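Local coordinates for protein paenibacillus xanthan lyase (Paenibacillus, PDB 6F2P) that probably cleaves the polysaccharide xanthan by beta-elimination, as a calcium-containing family 8 polysaccharide lyase, at residues 404-409 and 438-443; 444-449 and 473-478; 508-513 and 604-609; 480-485 and 498-503; 380-385 and 410-415. One frame throughout, in Å; residues are numbered along the deposited sequence.

Interaction 1: 404-409 and 438-443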
# COMPACT_ATOMS: atom_id res chain seq x y z
N GLY A 404 -19.35 -12.77 2.95
CA GLY A 404 -18.24 -12.04 2.37
C GLY A 404 -16.90 -12.71 2.58
O GLY A 404 -15.85 -12.10 2.34
N TRP A 405 -16.93 -13.98 3.00
CA TRP A 405 -15.75 -14.76 3.39
C TRP A 405 -14.48 -14.53 2.56
O TRP A 405 -13.40 -14.36 3.11
CB TRP A 405 -16.08 -16.25 3.39
CG TRP A 405 -17.34 -16.61 4.13
CD1 TRP A 405 -17.59 -16.43 5.47
CD2 TRP A 405 -18.53 -17.19 3.58
NE1 TRP A 405 -18.86 -16.87 5.77
CE2 TRP A 405 -19.45 -17.35 4.63
CE3 TRP A 405 -18.90 -17.61 2.29
CZ2 TRP A 405 -20.71 -17.90 4.44
CZ3 TRP A 405 -20.15 -18.15 2.11
CH2 TRP A 405 -21.04 -18.29 3.17
N HIS A 406 -14.63 -14.53 1.24
CA HIS A 406 -13.48 -14.51 0.35
C HIS A 406 -13.36 -13.21 -0.46
O HIS A 406 -12.58 -13.15 -1.41
CB HIS A 406 -13.53 -15.72 -0.59
CG HIS A 406 -13.68 -17.02 0.13
ND1 HIS A 406 -12.72 -17.52 0.99
CD2 HIS A 406 -14.69 -17.93 0.13
CE1 HIS A 406 -13.12 -18.68 1.47
NE2 HIS A 406 -14.31 -18.95 0.97
N THR A 407 -14.09 -12.17 -0.07
CA THR A 407 -14.09 -10.92 -0.83
C THR A 407 -12.75 -10.17 -0.80
O THR A 407 -12.55 -9.22 -1.56
CB THR A 407 -15.23 -9.96 -0.39
OG1 THR A 407 -15.18 -9.74 1.02
CG2 THR A 407 -16.59 -10.54 -0.76
N GLY A 408 -11.83 -10.61 0.06
CA GLY A 408 -10.50 -10.02 0.14
C GLY A 408 -9.39 -11.01 -0.18
O GLY A 408 -8.21 -10.73 0.04
N ASP A 409 -9.75 -12.16 -0.73
CA ASP A 409 -8.80 -13.25 -0.93
C ASP A 409 -8.08 -13.12 -2.27
O ASP A 409 -7.96 -14.09 -3.02
CB ASP A 409 -9.52 -14.60 -0.86
CG ASP A 409 -9.82 -15.03 0.56
OD1 ASP A 409 -9.69 -14.19 1.49
OD2 ASP A 409 -10.19 -16.21 0.74
N THR A 438 -9.79 -15.32 -6.65
CA THR A 438 -9.41 -15.83 -5.34
C THR A 438 -8.79 -17.22 -5.39
O THR A 438 -9.10 -18.02 -6.28
CB THR A 438 -10.63 -15.90 -4.40
OG1 THR A 438 -11.67 -16.67 -5.02
CG2 THR A 438 -11.15 -14.50 -4.11
N THR A 439 -7.92 -17.51 -4.43
CA THR A 439 -7.48 -18.88 -4.17
C THR A 439 -8.06 -19.32 -2.84
O THR A 439 -7.78 -18.70 -1.82
CB THR A 439 -5.94 -18.96 -4.10
OG1 THR A 439 -5.39 -18.66 -5.39
CG2 THR A 439 -5.50 -20.34 -3.67
N VAL A 440 -8.85 -20.39 -2.84
CA VAL A 440 -9.57 -20.81 -1.63
C VAL A 440 -9.61 -22.33 -1.38
O VAL A 440 -9.34 -23.13 -2.29
CB VAL A 440 -11.05 -20.36 -1.67
CG1 VAL A 440 -11.16 -18.84 -1.72
CG2 VAL A 440 -11.76 -21.00 -2.86
N LEU A 441 -9.96 -22.71 -0.15
CA LEU A 441 -10.33 -24.09 0.16
C LEU A 441 -11.77 -24.27 -0.28
O LEU A 441 -12.62 -23.45 0.06
CB LEU A 441 -10.24 -24.37 1.65
CG LEU A 441 -8.85 -24.27 2.28
CD1 LEU A 441 -8.96 -24.44 3.79
CD2 LEU A 441 -7.90 -25.30 1.66
N GLN A 442 -12.04 -25.34 -1.03
CA GLN A 442 -13.34 -25.50 -1.67
C GLN A 442 -14.50 -25.53 -0.68
O GLN A 442 -14.48 -26.30 0.30
CB GLN A 442 -13.37 -26.75 -2.53
CG GLN A 442 -14.75 -27.11 -3.04
CD GLN A 442 -14.73 -28.27 -4.00
OE1 GLN A 442 -13.84 -29.12 -3.95
NE2 GLN A 442 -15.72 -28.31 -4.90
N ASN A 443 -15.50 -24.69 -0.95
CA ASN A 443 -16.74 -24.62 -0.17
C ASN A 443 -16.49 -24.43 1.33
O ASN A 443 -17.02 -25.17 2.16
CB ASN A 443 -17.58 -25.87 -0.42
CG ASN A 443 -19.01 -25.72 0.09
OD1 ASN A 443 -19.83 -25.04 -0.53
ND2 ASN A 443 -19.31 -26.38 1.21
O HOH W 1 -8.71 -18.26 0.76

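Interaction 2: 444-449 and 473-478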
# COMPACT_ATOMS: atom_id res chain seq x y z
N THR A 444 -15.68 -23.44 1.67
CA THR A 444 -15.35 -23.18 3.06
C THR A 444 -15.62 -21.73 3.40
O THR A 444 -15.87 -20.91 2.51
CB THR A 444 -13.86 -23.49 3.35
OG1 THR A 444 -13.02 -22.63 2.58
CG2 THR A 444 -13.55 -24.94 3.01
N THR A 445 -15.59 -21.43 4.69
CA THR A 445 -15.81 -20.06 5.13
C THR A 445 -14.52 -19.53 5.73
O THR A 445 -13.52 -20.25 5.82
CB THR A 445 -16.93 -19.97 6.19
OG1 THR A 445 -16.53 -20.68 7.37
CG2 THR A 445 -18.24 -20.55 5.65
N GLN A 446 -14.54 -18.26 6.13
CA GLN A 446 -13.37 -17.67 6.75
C GLN A 446 -13.82 -16.67 7.78
O GLN A 446 -14.71 -15.85 7.52
CB GLN A 446 -12.46 -17.00 5.71
CG GLN A 446 -11.26 -16.29 6.32
CD GLN A 446 -10.36 -15.59 5.31
OE1 GLN A 446 -9.20 -15.27 5.61
NE2 GLN A 446 -10.88 -15.34 4.11
N THR A 447 -13.21 -16.75 8.96
CA THR A 447 -13.45 -15.82 10.05
C THR A 447 -13.41 -14.36 9.57
O THR A 447 -12.45 -13.94 8.92
CB THR A 447 -12.41 -16.04 11.15
OG1 THR A 447 -12.52 -17.39 11.63
CG2 THR A 447 -12.60 -15.07 12.30
N ALA A 448 -14.45 -13.62 9.91
CA ALA A 448 -14.57 -12.22 9.51
C ALA A 448 -13.71 -11.29 10.36
O ALA A 448 -13.21 -11.67 11.42
CB ALA A 448 -16.01 -11.79 9.59
N ASN A 449 -13.56 -10.06 9.88
CA ASN A 449 -12.94 -8.99 10.65
C ASN A 449 -11.53 -9.31 11.12
O ASN A 449 -11.16 -8.95 12.24
CB ASN A 449 -13.82 -8.62 11.84
CG ASN A 449 -15.30 -8.55 11.49
OD1 ASN A 449 -15.68 -8.02 10.45
ND2 ASN A 449 -16.13 -9.11 12.36
N LEU A 473 -1.16 -14.71 0.27
CA LEU A 473 -2.37 -15.13 0.93
C LEU A 473 -2.05 -16.07 2.08
O LEU A 473 -1.19 -16.93 1.97
CB LEU A 473 -3.28 -15.85 -0.06
CG LEU A 473 -4.48 -16.56 0.57
CD1 LEU A 473 -5.40 -15.56 1.25
CD2 LEU A 473 -5.24 -17.37 -0.47
N HIS A 474 -2.72 -15.87 3.21
CA HIS A 474 -2.80 -16.89 4.24
C HIS A 474 -4.16 -16.80 4.89
O HIS A 474 -4.38 -15.98 5.78
CB HIS A 474 -1.73 -16.69 5.31
CG HIS A 474 -1.75 -17.75 6.36
ND1 HIS A 474 -1.14 -17.60 7.59
CD2 HIS A 474 -2.31 -18.99 6.37
CE1 HIS A 474 -1.32 -18.69 8.31
NE2 HIS A 474 -2.03 -19.55 7.59
N THR A 475 -5.08 -17.63 4.41
CA THR A 475 -6.46 -17.67 4.90
C THR A 475 -6.48 -17.76 6.42
O THR A 475 -5.77 -18.59 7.00
CB THR A 475 -7.21 -18.88 4.31
OG1 THR A 475 -6.98 -18.94 2.89
CG2 THR A 475 -8.70 -18.76 4.57
N VAL A 476 -7.26 -16.91 7.08
CA VAL A 476 -7.26 -16.94 8.54
C VAL A 476 -8.02 -18.17 9.03
O VAL A 476 -9.06 -18.54 8.47
CB VAL A 476 -7.76 -15.62 9.19
CG1 VAL A 476 -7.43 -14.43 8.32
CG2 VAL A 476 -9.23 -15.68 9.46
N GLY A 477 -7.48 -18.83 10.05
CA GLY A 477 -8.07 -20.06 10.54
C GLY A 477 -7.76 -21.28 9.67
O GLY A 477 -8.22 -22.38 9.95
N LYS A 478 -6.98 -21.07 8.61
CA LYS A 478 -6.60 -22.17 7.74
C LYS A 478 -5.09 -22.24 7.59
O LYS A 478 -4.37 -21.31 7.96
CB LYS A 478 -7.27 -22.02 6.37
CG LYS A 478 -8.79 -21.83 6.43
CD LYS A 478 -9.50 -22.99 7.06
CE LYS A 478 -11.01 -22.92 6.80
NZ LYS A 478 -11.78 -23.95 7.57
O HOH W 2 -11.72 -18.82 9.22

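Interaction 3: 508-513 and 604-609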
# COMPACT_ATOMS: atom_id res chain seq x y z
N THR A 508 -8.23 -27.60 -3.01
CA THR A 508 -7.92 -26.19 -3.09
C THR A 508 -8.19 -25.66 -4.50
O THR A 508 -7.87 -26.31 -5.50
CB THR A 508 -6.46 -25.95 -2.66
OG1 THR A 508 -6.29 -26.45 -1.33
CG2 THR A 508 -6.11 -24.46 -2.68
N GLU A 509 -8.80 -24.48 -4.59
CA GLU A 509 -9.23 -23.95 -5.89
C GLU A 509 -8.76 -22.52 -6.13
O GLU A 509 -8.60 -21.74 -5.19
CB GLU A 509 -10.76 -23.99 -5.99
CG GLU A 509 -11.37 -25.37 -5.84
CD GLU A 509 -12.88 -25.35 -5.91
OE1 GLU A 509 -13.47 -26.41 -6.22
OE2 GLU A 509 -13.48 -24.29 -5.66
N THR A 510 -8.53 -22.19 -7.39
CA THR A 510 -8.28 -20.81 -7.79
C THR A 510 -9.29 -20.42 -8.86
O THR A 510 -9.37 -21.08 -9.90
CB THR A 510 -6.85 -20.63 -8.33
OG1 THR A 510 -5.92 -20.65 -7.24
CG2 THR A 510 -6.73 -19.31 -9.10
N ILE A 511 -10.06 -19.37 -8.60
CA ILE A 511 -11.16 -19.03 -9.48
C ILE A 511 -10.73 -18.08 -10.58
O ILE A 511 -10.31 -16.96 -10.31
CB ILE A 511 -12.34 -18.41 -8.72
CG1 ILE A 511 -12.66 -19.22 -7.45
CG2 ILE A 511 -13.55 -18.29 -9.64
CD1 ILE A 511 -12.86 -20.70 -7.69
N VAL A 512 -10.82 -18.54 -11.83
CA VAL A 512 -10.47 -17.68 -12.95
C VAL A 512 -11.61 -16.71 -13.26
O VAL A 512 -11.39 -15.52 -13.51
CB VAL A 512 -10.13 -18.48 -14.22
CG1 VAL A 512 -10.08 -17.57 -15.44
CG2 VAL A 512 -8.81 -19.20 -14.05
N GLU A 513 -12.83 -17.24 -13.24
CA GLU A 513 -13.99 -16.48 -13.65
C GLU A 513 -15.23 -16.94 -12.88
O GLU A 513 -15.31 -18.09 -12.44
CB GLU A 513 -14.20 -16.63 -15.16
CG GLU A 513 -15.30 -15.78 -15.75
CD GLU A 513 -15.22 -14.32 -15.32
OE1 GLU A 513 -14.64 -13.51 -16.07
OE2 GLU A 513 -15.77 -13.98 -14.25
N PHE A 604 -9.43 -23.43 -11.39
CA PHE A 604 -8.39 -24.45 -11.29
C PHE A 604 -8.62 -25.27 -10.03
O PHE A 604 -9.02 -24.74 -8.99
CB PHE A 604 -7.00 -23.82 -11.18
CG PHE A 604 -6.62 -22.96 -12.35
CD1 PHE A 604 -6.51 -23.49 -13.62
CD2 PHE A 604 -6.32 -21.62 -12.16
CE1 PHE A 604 -6.14 -22.69 -14.69
CE2 PHE A 604 -5.93 -20.81 -13.23
CZ PHE A 604 -5.85 -21.35 -14.50
N ASP A 605 -8.33 -26.57 -10.12
CA ASP A 605 -8.37 -27.42 -8.95
C ASP A 605 -6.97 -27.92 -8.66
O ASP A 605 -6.45 -28.75 -9.40
CB ASP A 605 -9.32 -28.60 -9.19
CG ASP A 605 -9.53 -29.46 -7.93
OD1 ASP A 605 -8.65 -29.49 -7.03
OD2 ASP A 605 -10.59 -30.11 -7.86
N HIS A 606 -6.38 -27.42 -7.59
CA HIS A 606 -5.04 -27.82 -7.17
C HIS A 606 -5.04 -29.10 -6.34
O HIS A 606 -3.99 -29.54 -5.87
CB HIS A 606 -4.38 -26.70 -6.36
CG HIS A 606 -4.46 -25.36 -7.01
ND1 HIS A 606 -3.64 -24.99 -8.06
CD2 HIS A 606 -5.27 -24.30 -6.78
CE1 HIS A 606 -3.94 -23.76 -8.44
NE2 HIS A 606 -4.93 -23.32 -7.68
N GLY A 607 -6.23 -29.67 -6.15
CA GLY A 607 -6.37 -30.88 -5.36
C GLY A 607 -6.27 -30.67 -3.85
O GLY A 607 -6.19 -29.54 -3.37
N MET A 608 -6.27 -31.77 -3.11
CA MET A 608 -6.16 -31.71 -1.67
C MET A 608 -4.72 -31.57 -1.24
O MET A 608 -3.81 -32.01 -1.94
CB MET A 608 -6.72 -32.98 -1.04
CG MET A 608 -8.19 -32.88 -0.67
SD MET A 608 -8.71 -34.42 0.08
CE MET A 608 -7.32 -34.68 1.21
N ASN A 609 -4.53 -30.96 -0.08
CA ASN A 609 -3.21 -30.80 0.51
C ASN A 609 -2.07 -30.50 -0.46
O ASN A 609 -1.07 -31.22 -0.47
CB ASN A 609 -2.88 -32.04 1.33
CG ASN A 609 -3.75 -32.17 2.55
OD1 ASN A 609 -4.06 -31.18 3.22
ND2 ASN A 609 -4.16 -33.40 2.86
O HOH W 3 -12.74 -28.48 -7.80

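Interaction 4: 480-485 and 498-503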
# COMPACT_ATOMS: atom_id res chain seq x y z
N LEU A 480 -3.94 -22.86 4.59
CA LEU A 480 -3.84 -22.44 3.19
C LEU A 480 -3.01 -21.18 3.05
O LEU A 480 -3.21 -20.21 3.78
CB LEU A 480 -5.22 -22.22 2.57
CG LEU A 480 -5.17 -21.72 1.12
CD1 LEU A 480 -4.39 -22.68 0.22
CD2 LEU A 480 -6.55 -21.46 0.53
N THR A 481 -2.07 -21.22 2.12
CA THR A 481 -1.24 -20.06 1.84
C THR A 481 -0.87 -20.07 0.36
O THR A 481 -0.85 -21.13 -0.28
CB THR A 481 0.01 -20.07 2.73
OG1 THR A 481 0.61 -18.77 2.73
CG2 THR A 481 1.00 -21.12 2.26
N ALA A 482 -0.62 -18.90 -0.20
CA ALA A 482 -0.30 -18.80 -1.62
C ALA A 482 0.36 -17.48 -1.97
O ALA A 482 0.19 -16.48 -1.27
CB ALA A 482 -1.55 -18.97 -2.43
N LYS A 483 1.13 -17.49 -3.05
CA LYS A 483 1.68 -16.25 -3.61
C LYS A 483 1.02 -15.94 -4.95
O LYS A 483 1.23 -16.62 -5.96
CB LYS A 483 3.20 -16.31 -3.71
CG LYS A 483 3.87 -16.18 -2.36
CD LYS A 483 5.24 -16.82 -2.32
CE LYS A 483 5.86 -16.65 -0.94
NZ LYS A 483 7.25 -17.17 -0.86
N LYS A 484 0.19 -14.90 -4.93
CA LYS A 484 -0.61 -14.51 -6.08
C LYS A 484 -0.12 -13.16 -6.58
O LYS A 484 0.03 -12.21 -5.79
CB LYS A 484 -2.09 -14.44 -5.69
CG LYS A 484 -2.60 -15.69 -5.01
CD LYS A 484 -3.92 -15.46 -4.27
CE LYS A 484 -5.04 -15.04 -5.22
NZ LYS A 484 -5.48 -16.12 -6.14
N SER A 485 0.12 -13.06 -7.88
CA SER A 485 0.62 -11.83 -8.47
C SER A 485 -0.23 -11.42 -9.66
O SER A 485 -0.75 -12.26 -10.39
CB SER A 485 2.08 -11.98 -8.89
OG SER A 485 2.92 -12.14 -7.75
N SER A 498 1.84 -19.35 -7.18
CA SER A 498 2.76 -20.42 -6.87
C SER A 498 2.89 -20.45 -5.36
O SER A 498 2.35 -19.59 -4.67
CB SER A 498 4.13 -20.14 -7.47
OG SER A 498 4.73 -19.07 -6.76
N GLY A 499 3.63 -21.43 -4.85
CA GLY A 499 3.77 -21.62 -3.42
C GLY A 499 2.45 -21.98 -2.76
O GLY A 499 2.29 -21.81 -1.56
N ILE A 500 1.50 -22.48 -3.55
CA ILE A 500 0.18 -22.82 -3.04
C ILE A 500 0.26 -24.08 -2.20
O ILE A 500 0.47 -25.17 -2.73
CB ILE A 500 -0.84 -23.04 -4.17
CG1 ILE A 500 -0.88 -21.82 -5.09
CG2 ILE A 500 -2.22 -23.29 -3.58
CD1 ILE A 500 -1.75 -22.00 -6.31
N ALA A 501 0.09 -23.92 -0.89
CA ALA A 501 0.27 -25.02 0.06
C ALA A 501 -0.81 -25.06 1.14
O ALA A 501 -1.24 -24.03 1.68
CB ALA A 501 1.66 -24.93 0.69
N SER A 502 -1.26 -26.26 1.47
CA SER A 502 -2.29 -26.44 2.48
C SER A 502 -2.19 -27.81 3.14
O SER A 502 -1.75 -28.77 2.51
CB SER A 502 -3.68 -26.27 1.85
OG SER A 502 -4.68 -26.75 2.71
N THR A 503 -2.58 -27.88 4.40
CA THR A 503 -2.70 -29.15 5.09
C THR A 503 -4.10 -29.30 5.68
O THR A 503 -4.29 -29.98 6.68
CB THR A 503 -1.67 -29.29 6.22
OG1 THR A 503 -1.66 -28.10 7.01
CG2 THR A 503 -0.29 -29.54 5.65

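Interaction 5: 380-385 and 410-415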
# COMPACT_ATOMS: atom_id res chain seq x y z
N PHE A 380 -11.77 -1.46 -20.63
CA PHE A 380 -12.05 -2.18 -19.40
C PHE A 380 -11.49 -1.53 -18.14
O PHE A 380 -10.61 -0.68 -18.19
CB PHE A 380 -11.58 -3.63 -19.49
CG PHE A 380 -10.09 -3.77 -19.65
CD1 PHE A 380 -9.49 -3.69 -20.90
CD2 PHE A 380 -9.28 -4.01 -18.55
CE1 PHE A 380 -8.13 -3.83 -21.05
CE2 PHE A 380 -7.91 -4.16 -18.69
CZ PHE A 380 -7.33 -4.07 -19.95
N GLY A 381 -12.05 -1.93 -17.00
CA GLY A 381 -11.54 -1.52 -15.71
C GLY A 381 -11.27 -2.78 -14.92
O GLY A 381 -11.93 -3.80 -15.12
N PHE A 382 -10.30 -2.72 -14.02
CA PHE A 382 -9.91 -3.89 -13.26
C PHE A 382 -9.65 -3.49 -11.83
O PHE A 382 -8.81 -2.63 -11.55
CB PHE A 382 -8.65 -4.49 -13.88
CG PHE A 382 -8.22 -5.79 -13.26
CD1 PHE A 382 -8.93 -6.96 -13.51
CD2 PHE A 382 -7.09 -5.85 -12.47
CE1 PHE A 382 -8.53 -8.17 -12.96
CE2 PHE A 382 -6.67 -7.06 -11.91
CZ PHE A 382 -7.40 -8.21 -12.16
N GLY A 383 -10.37 -4.12 -10.91
CA GLY A 383 -10.20 -3.85 -9.50
C GLY A 383 -9.52 -5.02 -8.83
O GLY A 383 -9.77 -6.18 -9.20
N LEU A 384 -8.67 -4.74 -7.86
CA LEU A 384 -7.96 -5.81 -7.18
C LEU A 384 -8.10 -5.68 -5.67
O LEU A 384 -7.76 -4.63 -5.09
CB LEU A 384 -6.49 -5.80 -7.59
CG LEU A 384 -5.65 -6.98 -7.11
CD1 LEU A 384 -6.09 -8.26 -7.79
CD2 LEU A 384 -4.22 -6.70 -7.42
N SER A 385 -8.60 -6.74 -5.04
CA SER A 385 -8.93 -6.70 -3.62
C SER A 385 -8.10 -7.67 -2.78
O SER A 385 -8.23 -8.89 -2.88
CB SER A 385 -10.41 -6.99 -3.41
OG SER A 385 -10.71 -7.03 -2.03
N GLY A 410 -7.60 -11.92 -2.56
CA GLY A 410 -7.04 -11.65 -3.87
C GLY A 410 -8.14 -11.76 -4.91
O GLY A 410 -7.98 -12.41 -5.94
N MET A 411 -9.27 -11.11 -4.64
CA MET A 411 -10.39 -11.14 -5.57
C MET A 411 -10.17 -10.13 -6.68
O MET A 411 -9.65 -9.05 -6.45
CB MET A 411 -11.70 -10.81 -4.84
CG MET A 411 -12.94 -10.92 -5.71
SD MET A 411 -14.40 -10.40 -4.80
CE MET A 411 -15.62 -10.41 -6.13
N THR A 412 -10.58 -10.49 -7.89
CA THR A 412 -10.45 -9.59 -9.02
C THR A 412 -11.82 -9.19 -9.58
O THR A 412 -12.71 -10.03 -9.75
CB THR A 412 -9.61 -10.23 -10.14
OG1 THR A 412 -10.28 -11.39 -10.65
CG2 THR A 412 -8.28 -10.66 -9.59
N TYR A 413 -11.97 -7.90 -9.86
CA TYR A 413 -13.20 -7.40 -10.48
C TYR A 413 -12.87 -6.90 -11.88
O TYR A 413 -11.98 -6.07 -12.04
CB TYR A 413 -13.78 -6.24 -9.69
CG TYR A 413 -14.33 -6.58 -8.32
CD1 TYR A 413 -13.49 -6.74 -7.23
CD2 TYR A 413 -15.71 -6.70 -8.11
CE1 TYR A 413 -13.99 -7.03 -5.97
CE2 TYR A 413 -16.23 -6.98 -6.85
CZ TYR A 413 -15.36 -7.14 -5.79
OH TYR A 413 -15.85 -7.43 -4.54
N LEU A 414 -13.60 -7.38 -12.88
CA LEU A 414 -13.41 -6.89 -14.25
C LEU A 414 -14.62 -6.09 -14.72
O LEU A 414 -15.73 -6.61 -14.78
CB LEU A 414 -13.14 -8.05 -15.20
CG LEU A 414 -12.90 -7.65 -16.66
CD1 LEU A 414 -11.59 -6.86 -16.82
CD2 LEU A 414 -12.89 -8.89 -17.52
N TYR A 415 -14.38 -4.82 -15.04
CA TYR A 415 -15.45 -3.91 -15.41
C TYR A 415 -15.43 -3.64 -16.90
O TYR A 415 -14.37 -3.36 -17.46
CB TYR A 415 -15.32 -2.60 -14.64
CG TYR A 415 -15.58 -2.75 -13.16
CD1 TYR A 415 -16.88 -2.67 -12.65
CD2 TYR A 415 -14.54 -2.99 -12.26
CE1 TYR A 415 -17.13 -2.82 -11.30
CE2 TYR A 415 -14.78 -3.14 -10.91
CZ TYR A 415 -16.08 -3.06 -10.43
OH TYR A 415 -16.34 -3.21 -9.09

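Interaction 1: 404-409 and 438-443
Two overlapping type I beta turns, G404 to T407 and H406 to D409, sit in the loop joining strand 380-385 to strand 411-415, and here they rest on strand 439-441, at the edge of a five-stranded sheet in the super-sandwich domain. V440 presents CG1 to one face of the H406 ring, a CH-pi contact 3.6 Å from V440 CG1 to the H406 ring centroid and displaced toward the rim on the ND1 side. W405 CB backs the opposite face. The ring's rotation is fixed from its edge: H406 ND1 donates at 2.9 Å to D409 OD2, which lies close to the ring plane, while the N-H comes in from above the carboxylate plane, 45° out of it. Water 1 donates to the same D409 OD2 and to T439 O (2.8 Å), tying turn to strand. Further along, T438 CG2 tucks in 3.6 Å from D409 CB, and T438 CA makes a CA-H...O contact of 3.2 Å with D409 O; T438 OG1 turns instead to L435 O. H406 NE2 is hydrogen-bonded to T444 O. With ND1 donating to a carboxylate and NE2 bonded to a carbonyl, the imidazole probably carries both protons, its positive charge balanced by D409.

Interaction 2: 444-449 and 473-478
Just past strand 439-441 the chain runs as irregular loop, and T445 makes the first approach, its O lying 3.8 Å from K478 CE. Q446 then does most of the work. Its CG stands anti to the backbone N (chi1 176°) and the chain stays extended, so the amide reaches the type II turn from T475 to K478. There V476 N donates to Q446 OE1 at 2.9 Å, almost straight at 169°, though from above the plane of the amide carbonyl. Q446 CD also rests 3.7 Å from T475 CG2, while NE2 is turned to D409 OD1 and, weakly, to W405 O. An alanine here, lacking the amide that accepts from V476 N and bonds D409 OD1, would probably loosen the tie between turn and loop. At T447, CB packs 3.6 Å from V476 CG2, and water 2 accepts from T447 N (2.6 Å) and donates to V476 O (2.8 Å). T447 is exposed at the margin of the contact, while Q446 is buried. The turn follows strand 466-474 and leads to strand 481-488, while L473 touches T439 and K478 touches L441, both of strand 439-441.

Interaction 3: 508-513 and 604-609
With H606 CG anti to its own carbonyl carbon (chi1 -49°), the imidazole swings over to T510, whose OG1 takes the same position on its own residue (chi1 -75°). H606 NE2 and T510 OG1 therefore form a hydrogen bond of 2.9 Å in which either could be the donor, the hydroxyl lying in the ring plane at its edge. T510 OG1 is also bonded to T439 OG1, so it links the imidazole to the next strand. T510 CG2, anti to the backbone N, lies alongside the F604 side chain, and beyond it V512 CG2 reaches F604 CE2 at 3.4 Å. A leucine at H606 has no nitrogen to pair with T510 OG1, and would probably loosen the tie between the strands and disturb the packing against Y615.

Strands 508-516 and 595-607 are antiparallel neighbours in a five-stranded sheet of the super-sandwich domain, and T510 and F604 lie on the face that packs on Y615 of strand 613-621, which H606 also touches. T510 and F604 form a hydrogen-bonded pair: F604 N donates to T510 O at 2.8 Å (172°), and T510 N returns a bond to F604 O. Near the strand end H606 N donates to T508 O almost along its C=O axis. D605 OD1 accepts from G607 N at 2.6 Å through its anti lone pair, an Asx turn. E509 and D605 occupy the other face. Water 3 donates to E509 OE1 and to D605 OD2, bridging two carboxylates whose charges are answered by R434 and K570 respectively. V512 and E513 both stand opposite L602 as a classic beta bulge.

Interaction 4: 480-485 and 498-503
K484 NZ is the best-held polar atom, gripped by three hydrogen-bond partners: T439 OG1, G437 O and Y615 OH. Its strand belongs to the beta hairpin 481-488/493-501, antiparallel neighbours in the nine-stranded sheet of the super-sandwich domain. Across the pair, T481 O and A501 O each take one N-H bond and one CA-H...O contact. A501 N donates to T481 O at 3.0 Å, in its carbonyl plane and at 167°, and I500 CA adds the contact to T481 O at 3.4 Å; T481 N donates to A501 O, which L480 CA also meets. The second hydrogen-bonded pair joins K483 and S498, with K483 N donating to S498 O at 2.9 Å nearly along the C=O axis and S498 N returning to K483 O. Between the two pairs the register slips by one residue, where G499 and I500 form a G1 bulge opposite G613 of the next strand. G499 takes phi 65°, which suits glycine, and a CB there would point at the aliphatic chain of K483. On the buried side A482 CB meets I500 CG1 at 4.0 Å, and L480 CD1 lies equally far from S502 CB. On the other face T481 CG2 lies 4.2 Å from A501 CB.

Interaction 5: 380-385 and 410-415
Strands 380-385 and 411-415 run antiparallel at 165°, in register from G381 opposite Y415 to S385 opposite M411. They are neighbours in a four-stranded antiparallel sheet of the super-sandwich domain. The backbone bonds are short and mostly straight, as in Y413 N to G383 O (2.9 Å, 175°) and Y415 N to G381 O (2.7 Å); the last, M411 N to S385 O, is weak. There G410 and M411 both stand opposite S385, a G1 bulge with G410 at positive phi. One face carries F382, L384, T412 and L414 and packs toward strands 481-488 and 613-621. F382 CG is anti to the backbone N, which swings the ring diagonally across to T412, its CZ 3.6 Å from T412 CB. T412 CG2 meets L384 CD1 at 3.7 Å, the two side chains pointing the same way. L414 CD1 sits at the edge of the F382 ring and also touches F380 CD2. On the other face G381 and G383 bring only backbone to Y415 and Y413, whose rings stack edge-to-face with F422. S385 OG is bonded to T407 O. The Y413 ring edge faces S385, with CE1 4.4 Å from S385 CB.

How the interactions relate
All five contacts belong to the super-sandwich domain. Interactions 1, 3 and 5 are buried, 4 partly so; 2 lies nearest the surface. Interactions 3, 4 and 5 rest on backbone hydrogen bonds, each with a bulge, while interaction 1 joins a loop to strand 439-441 by a CH-pi contact and a water bridge, and interaction 2 joins a loop to the turn after strand 466-474 by a direct amide bond. Strand 439-441 borders strand 508-516 of interaction 3 in one sheet; strand 466-474 borders strand 481-488 of interaction 4 in another. The two sheets meet where H606 touches I500 and K484 bonds T439. Interaction 5 adds apolar packing to its backbone bonds.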